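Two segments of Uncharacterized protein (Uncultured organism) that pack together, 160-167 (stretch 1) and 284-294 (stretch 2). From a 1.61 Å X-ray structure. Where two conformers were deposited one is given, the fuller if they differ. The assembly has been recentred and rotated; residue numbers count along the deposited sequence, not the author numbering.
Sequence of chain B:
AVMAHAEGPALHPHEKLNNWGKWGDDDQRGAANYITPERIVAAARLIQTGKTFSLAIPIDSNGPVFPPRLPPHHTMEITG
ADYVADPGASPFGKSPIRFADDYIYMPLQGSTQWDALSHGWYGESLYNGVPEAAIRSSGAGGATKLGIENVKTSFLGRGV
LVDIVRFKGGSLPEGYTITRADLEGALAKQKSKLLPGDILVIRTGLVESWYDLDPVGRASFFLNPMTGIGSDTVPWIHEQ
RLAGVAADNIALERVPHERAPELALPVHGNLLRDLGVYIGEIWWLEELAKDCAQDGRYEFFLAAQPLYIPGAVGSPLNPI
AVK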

ATOM      1  N   VAL B 160     -13.364 -29.033  14.185  1.00  8.16           N
ATOM      2  CA  VAL B 160     -13.463 -30.390  13.691  1.00  9.38           C
ATOM      3  C   VAL B 160     -13.067 -30.402  12.217  1.00  8.50           C
ATOM      4  O   VAL B 160     -13.639 -29.648  11.404  1.00  9.52           O
ATOM      5  N   LEU B 161     -12.076 -31.231  11.892  1.00  7.75           N
ATOM      6  CA  LEU B 161     -11.684 -31.488  10.509  1.00  7.76           C
ATOM      7  C   LEU B 161     -12.551 -32.557   9.898  1.00  8.03           C
ATOM      8  O   LEU B 161     -12.723 -33.623  10.480  1.00  9.29           O
ATOM      9  N   VAL B 162     -13.113 -32.258   8.728  1.00  9.05           N
ATOM     10  CA  VAL B 162     -13.698 -33.300   7.908  0.69  8.63           C
ATOM     11  C   VAL B 162     -12.874 -33.406   6.617  1.00  9.58           C
ATOM     12  O   VAL B 162     -12.816 -32.475   5.798  1.00  9.10           O
ATOM     13  N   ASP B 163     -12.212 -34.544   6.470  1.00  8.53           N
ATOM     14  CA  ASP B 163     -11.278 -34.759   5.375  1.00  8.64           C
ATOM     15  C   ASP B 163     -12.025 -35.390   4.224  1.00  9.50           C
ATOM     16  O   ASP B 163     -12.074 -36.603   4.072  1.00 10.44           O
ATOM     17  N   ILE B 164     -12.626 -34.548   3.407  1.00  8.81           N
ATOM     18  CA  ILE B 164     -13.432 -35.045   2.302  1.00  9.10           C
ATOM     19  C   ILE B 164     -12.541 -35.711   1.250  1.00 10.28           C
ATOM     20  O   ILE B 164     -12.929 -36.705   0.637  1.00 10.08           O
ATOM     21  N   VAL B 165     -11.330 -35.188   1.063  1.00  9.23           N
ATOM     22  CA  VAL B 165     -10.372 -35.794   0.133  1.00  9.51           C
ATOM     23  C   VAL B 165     -10.150 -37.269   0.504  1.00  9.83           C
ATOM     24  O   VAL B 165     -10.267 -38.158  -0.351  1.00 10.22           O
ATOM     25  N   ARG B 166      -9.860 -37.555   1.766  1.00 10.05           N
ATOM     26  CA  ARG B 166      -9.595 -38.947   2.149  1.00 10.07           C
ATOM     27  C   ARG B 166     -10.871 -39.792   2.123  1.00 10.79           C
ATOM     28  O   ARG B 166     -10.827 -40.975   1.795  1.00 10.73           O
ATOM     29  N   PHE B 167     -12.001 -39.189   2.481  1.00 10.12           N
ATOM     30  CA  PHE B 167     -13.272 -39.898   2.415  1.00 11.54           C
ATOM     31  C   PHE B 167     -13.555 -40.384   0.979  1.00 10.74           C
ATOM     32  O   PHE B 167     -14.094 -41.486   0.781  1.00 13.75           O
ATOM     33  N   TRP B 284      -4.879 -24.037   5.080  1.00  8.44           N
ATOM     34  CA  TRP B 284      -3.932 -25.071   4.676  1.00  7.22           C
ATOM     35  C   TRP B 284      -4.077 -26.247   5.614  1.00  8.09           C
ATOM     36  O   TRP B 284      -3.775 -26.139   6.807  1.00  7.76           O
ATOM     37  N   LEU B 285      -4.555 -27.373   5.083  1.00  8.76           N
ATOM     38  CA  LEU B 285      -4.984 -28.476   5.927  1.00  8.80           C
ATOM     39  C   LEU B 285      -4.210 -29.771   5.734  1.00  9.32           C
ATOM     40  O   LEU B 285      -4.520 -30.774   6.373  1.00  9.83           O
ATOM     41  N   GLU B 286      -3.221 -29.765   4.843  1.00  8.85           N
ATOM     42  CA  GLU B 286      -2.534 -31.002   4.482  1.00  9.59           C
ATOM     43  C   GLU B 286      -1.855 -31.682   5.669  1.00  9.21           C
ATOM     44  O   GLU B 286      -1.942 -32.910   5.827  1.00 10.48           O
ATOM     45  N   GLU B 287      -1.140 -30.927   6.493  1.00  9.99           N
ATOM     46  CA  GLU B 287      -0.402 -31.554   7.603  1.00 11.44           C
ATOM     47  C   GLU B 287      -1.313 -31.936   8.760  1.00 10.43           C
ATOM     48  O   GLU B 287      -1.113 -32.978   9.398  1.00 11.87           O
ATOM     49  N   LEU B 288      -2.298 -31.093   9.053  1.00  8.14           N
ATOM     50  CA  LEU B 288      -3.295 -31.433  10.054  1.00  9.30           C
ATOM     51  C   LEU B 288      -3.999 -32.726   9.676  1.00  9.06           C
ATOM     52  O   LEU B 288      -4.198 -33.606  10.523  1.00  9.14           O
ATOM     53  N   ALA B 289      -4.382 -32.854   8.410  1.00  8.30           N
ATOM     54  CA  ALA B 289      -5.136 -34.025   7.989  1.00  8.51           C
ATOM     55  C   ALA B 289      -4.283 -35.299   8.085  1.00  8.88           C
ATOM     56  O   ALA B 289      -4.783 -36.358   8.483  1.00 10.27           O
ATOM     57  N   LYS B 290      -3.002 -35.208   7.744  1.00  9.00           N
ATOM     58  CA  LYS B 290      -2.115 -36.356   7.907  1.00 10.83           C
ATOM     59  C   LYS B 290      -2.031 -36.771   9.368  1.00 11.29           C
ATOM     60  O   LYS B 290      -2.063 -37.964   9.687  1.00 10.97           O
ATOM     61  N   ASP B 291      -1.937 -35.790  10.257  1.00  9.78           N
ATOM     62  CA  ASP B 291      -1.833 -36.085  11.681  1.00 10.20           C
ATOM     63  C   ASP B 291      -3.117 -36.743  12.180  1.00 10.05           C
ATOM     64  O   ASP B 291      -3.058 -37.706  12.934  1.00 10.91           O
ATOM     65  N   CYS B 292      -4.271 -36.214  11.777  1.00 11.42           N
ATOM     66  CA  CYS B 292      -5.553 -36.795  12.203  1.00  9.93           C
ATOM     67  C   CYS B 292      -5.736 -38.227  11.679  1.00  9.98           C
ATOM     68  O   CYS B 292      -6.322 -39.070  12.358  1.00 10.67           O
ATOM     69  N   ALA B 293      -5.240 -38.514  10.479  1.00 10.17           N
ATOM     70  CA  ALA B 293      -5.324 -39.862   9.946  1.00 10.63           C
ATOM     71  C   ALA B 293      -4.492 -40.827  10.782  1.00 10.42           C
ATOM     72  O   ALA B 293      -4.883 -41.980  10.985  1.00 14.42           O
ATOM     73  N   GLN B 294      -3.386 -40.336  11.323  1.00 10.46           N
ATOM     74  CA  GLN B 294      -2.487 -41.162  12.119  1.00 12.83           C
ATOM     75  C   GLN B 294      -2.945 -41.370  13.570  1.00 13.12           C
ATOM     76  O   GLN B 294      -2.730 -42.455  14.126  1.00 13.15           O
TER

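This is a small, mainly apolar contact between a strand with the short helix that follows it and a longer helix crossing at right angles, with a leucine at its buried end, an aspartate-arginine salt bridge at the other end, where the arginine is partly exposed, and two waters in place of direct hydrogen bonds between the stretches. The axes of strand 160-163 and helix 286-294 approach to 9.6 Å at an angle of 90°, and the two stretches together bury 325 Å². Val160 points away, Val162 is out of reach, and the work falls to Leu161 and Asp163, which alternate with the two valines in sequence.

Leu161 has the most surface covered by the other stretch. Its CA-to-CB bond points toward the helix, and with chi1 t and chi2 p its two methyls meet different neighbours. CD2 lies 3.6 Å from CA of Ala289 and 3.8 Å from its CB, so the leucine rests almost on the helix backbone; the short alanine side chain leaves room for that approach. The same CD2 sits 4.3 Å from CG of Leu288 and 3.9 Å from SG of Cys292, while CD1 reaches CD1 of Leu285 at 4.2 Å. Leu285 (chi1 m, chi2 t) points toward the strand from just before the helix. Leu288 (t, p) leaves its backbone sideways, but its end comes nearer, and Cys292 (m) points inward one helical turn beyond. All are buried, and a branched aliphatic chain suits such a setting because it can touch several apolar groups without needing a polar partner.

Asp163 marks the change to polar chemistry. With chi1 t it occupies the N-cap position: OD1 accepts a hydrogen bond from the backbone N of Arg166 at 3.0 Å, capping an amide at the start of the short helix. Its other oxygen, OD2, receives NH1 of Arg166 at 2.8 Å in a salt bridge. Aspartate is well suited to this double role, since its short side chain can turn back to the helix start while its charge is balanced by the arginine. OD2 also lies 3.4 Å from CB of Ala289, a packing contact.

Arg166 points toward the long helix, and its chain (chi1 m), extended through chi2 and chi3 (both t) before chi4 turns at 83°, carries the guanidinium across the long helix. NH1 comes within 3.4 Å of CB of Ala289, NE lies 3.9 Å from CB of Ala293, and NH2 is 3.9 Å from CA of Lys290. CB of Ala293 and O of Ala289 lie over one face of the guanidinium, where the small methyl of Ala293 packs over a flat group. Lys290 itself points away and is exposed.

The waters complete the polar links. Water 1 donates to OD2 of Asp163 at 2.7 Å and to O of Ala289 at 2.8 Å. Water 2 accepts from NH1 of Arg166 at 2.8 Å and donates to O of Glu286 at 2.9 Å.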

ATOM      1  CB  VAL B 160     -14.886 -30.956  13.854  1.00  9.34           C
ATOM      2  CG1 VAL B 160     -14.951 -32.421  13.335  1.00 10.07           C
ATOM      3  CG2 VAL B 160     -15.315 -30.860  15.310  1.00 11.65           C
ATOM      4  CB  LEU B 161     -10.223 -31.933  10.416  1.00  7.84           C
ATOM      5  CG  LEU B 161      -9.739 -32.384   9.038  1.00 10.10           C
ATOM      6  CD1 LEU B 161      -9.670 -31.218   8.081  1.00 11.38           C
ATOM      7  CD2 LEU B 161      -8.380 -33.076   9.161  1.00  9.33           C
ATOM      8  CB  VAL B 162     -15.211 -33.039   7.653  0.69 10.12           C
ATOM      9  CG1 VAL B 162     -15.473 -31.725   6.922  0.69  8.93           C
ATOM     10  CG2 VAL B 162     -15.842 -34.212   6.946  0.69 13.65           C
ATOM     11  CB  ASP B 163     -10.113 -35.616   5.829  1.00 10.81           C
ATOM     12  CG  ASP B 163      -8.969 -35.634   4.825  1.00  9.81           C
ATOM     13  OD1 ASP B 163      -9.185 -35.260   3.652  1.00  9.10           O
ATOM     14  OD2 ASP B 163      -7.855 -36.053   5.236  1.00  9.80           O
ATOM     15  CB  ILE B 164     -14.269 -33.911   1.686  1.00 10.31           C
ATOM     16  CG1 ILE B 164     -15.249 -33.339   2.727  1.00 10.93           C
ATOM     17  CG2 ILE B 164     -15.046 -34.421   0.480  1.00 12.07           C
ATOM     18  CD1 ILE B 164     -16.336 -34.300   3.160  1.00 14.78           C
ATOM     19  CB  VAL B 165      -9.028 -35.000   0.110  1.00  9.32           C
ATOM     20  CG1 VAL B 165      -7.945 -35.755  -0.622  1.00  9.65           C
ATOM     21  CG2 VAL B 165      -9.235 -33.622  -0.536  1.00 11.59           C
ATOM     22  CB  ARG B 166      -8.935 -39.028   3.534  1.00  9.94           C
ATOM     23  CG  ARG B 166      -7.425 -38.856   3.483  1.00 11.41           C
ATOM     24  CD  ARG B 166      -6.761 -39.049   4.850  1.00 12.56           C
ATOM     25  NE  ARG B 166      -5.302 -39.033   4.719  1.00  9.99           N
ATOM     26  CZ  ARG B 166      -4.556 -37.928   4.669  1.00  9.74           C
ATOM     27  NH1 ARG B 166      -5.126 -36.717   4.775  1.00 10.61           N
ATOM     28  NH2 ARG B 166      -3.233 -38.026   4.526  1.00 10.99           N
ATOM     29  CB  PHE B 167     -14.413 -39.000   2.911  1.00 11.67           C
ATOM     30  CG  PHE B 167     -15.779 -39.620   2.747  1.00 12.46           C
ATOM     31  CD1 PHE B 167     -16.119 -40.747   3.462  1.00 15.00           C
ATOM     32  CD2 PHE B 167     -16.717 -39.057   1.895  1.00 13.00           C
ATOM     33  CE1 PHE B 167     -17.366 -41.319   3.317  1.00 15.22           C
ATOM     34  CE2 PHE B 167     -17.968 -39.646   1.738  1.00 15.23           C
ATOM     35  CZ  PHE B 167     -18.281 -40.759   2.465  1.00 14.62           C
ATOM     36  CB  TRP B 284      -2.487 -24.558   4.711  1.00  8.09           C
ATOM     37  CG  TRP B 284      -1.521 -25.609   4.247  1.00 10.46           C
ATOM     38  CD1 TRP B 284      -0.803 -26.471   5.029  1.00 12.68           C
ATOM     39  CD2 TRP B 284      -1.193 -25.926   2.889  1.00 10.42           C
ATOM     40  NE1 TRP B 284      -0.050 -27.310   4.237  1.00 13.83           N
ATOM     41  CE2 TRP B 284      -0.271 -26.993   2.921  1.00 11.50           C
ATOM     42  CE3 TRP B 284      -1.597 -25.416   1.642  1.00 10.84           C
ATOM     43  CZ2 TRP B 284       0.272 -27.542   1.755  1.00 15.13           C
ATOM     44  CZ3 TRP B 284      -1.058 -25.964   0.493  1.00 13.59           C
ATOM     45  CH2 TRP B 284      -0.141 -27.022   0.559  1.00 13.94           C
ATOM     46  CB  LEU B 285      -6.477 -28.730   5.674  1.00  9.54           C
ATOM     47  CG  LEU B 285      -7.373 -27.517   5.964  1.00 10.61           C
ATOM     48  CD1 LEU B 285      -8.828 -27.833   5.670  1.00 10.43           C
ATOM     49  CD2 LEU B 285      -7.211 -27.029   7.393  1.00  9.68           C
ATOM     50  CB  GLU B 286      -1.491 -30.742   3.388  1.00 11.48           C
ATOM     51  CG  GLU B 286      -0.968 -32.071   2.799  1.00 12.69           C
ATOM     52  CD  GLU B 286      -0.009 -31.913   1.631  1.00 26.68           C
ATOM     53  OE1 GLU B 286      -0.108 -30.924   0.889  1.00 24.29           O
ATOM     54  OE2 GLU B 286       0.842 -32.807   1.444  1.00 35.50           O
ATOM     55  CB  GLU B 287       0.721 -30.641   8.098  1.00 14.79           C
ATOM     56  CG  GLU B 287       1.986 -30.777   7.251  1.00 28.97           C
ATOM     57  CD  GLU B 287       1.756 -30.461   5.781  1.00 42.10           C
ATOM     58  OE1 GLU B 287       1.779 -31.409   4.954  1.00 40.24           O
ATOM     59  OE2 GLU B 287       1.561 -29.268   5.448  1.00 36.31           O
ATOM     60  CB  LEU B 288      -4.325 -30.314  10.221  1.00  9.98           C
ATOM     61  CG  LEU B 288      -5.491 -30.627  11.173  1.00 10.32           C
ATOM     62  CD1 LEU B 288      -5.019 -30.797  12.624  1.00  8.98           C
ATOM     63  CD2 LEU B 288      -6.560 -29.570  11.085  1.00 11.18           C
ATOM     64  CB  ALA B 289      -5.671 -33.842   6.588  1.00 10.38           C
ATOM     65  CB  LYS B 290      -0.721 -36.042   7.364  1.00 12.61           C
ATOM     66  CG  LYS B 290       0.216 -37.240   7.283  1.00 17.70           C
ATOM     67  CD  LYS B 290       1.510 -36.827   6.610  1.00 31.46           C
ATOM     68  CE  LYS B 290       2.527 -37.957   6.581  1.00 42.83           C
ATOM     69  NZ  LYS B 290       1.916 -39.260   6.195  1.00 49.24           N
ATOM     70  CB  ASP B 291      -1.515 -34.817  12.477  1.00  9.58           C
ATOM     71  CG  ASP B 291      -1.379 -35.093  13.966  1.00 12.56           C
ATOM     72  OD1 ASP B 291      -0.321 -35.621  14.351  1.00 13.70           O
ATOM     73  OD2 ASP B 291      -2.325 -34.799  14.728  1.00 13.81           O
ATOM     74  CB  CYS B 292      -6.718 -35.919  11.752  1.00  8.88           C
ATOM     75  SG  CYS B 292      -6.771 -34.282  12.543  1.00 11.05           S
ATOM     76  CB  ALA B 293      -4.885 -39.898   8.474  1.00 12.30           C
ATOM     77  CB  GLN B 294      -1.075 -40.555  12.118  1.00 16.59           C
ATOM     78  CG  GLN B 294      -0.212 -41.048  10.975  1.00 35.03           C
ATOM     79  CD  GLN B 294       0.933 -40.104  10.647  1.00 46.09           C
ATOM     80  OE1 GLN B 294       1.261 -39.201  11.421  1.00 41.59           O
ATOM     81  NE2 GLN B 294       1.541 -40.305   9.486  1.00 50.59           N
TER
HETATM   82  O   HOH W   1      -7.376 -37.033   7.744  1.00 12.05           O
HETATM   83  O   HOH W   2      -2.917 -35.031   4.161  1.00 11.68           O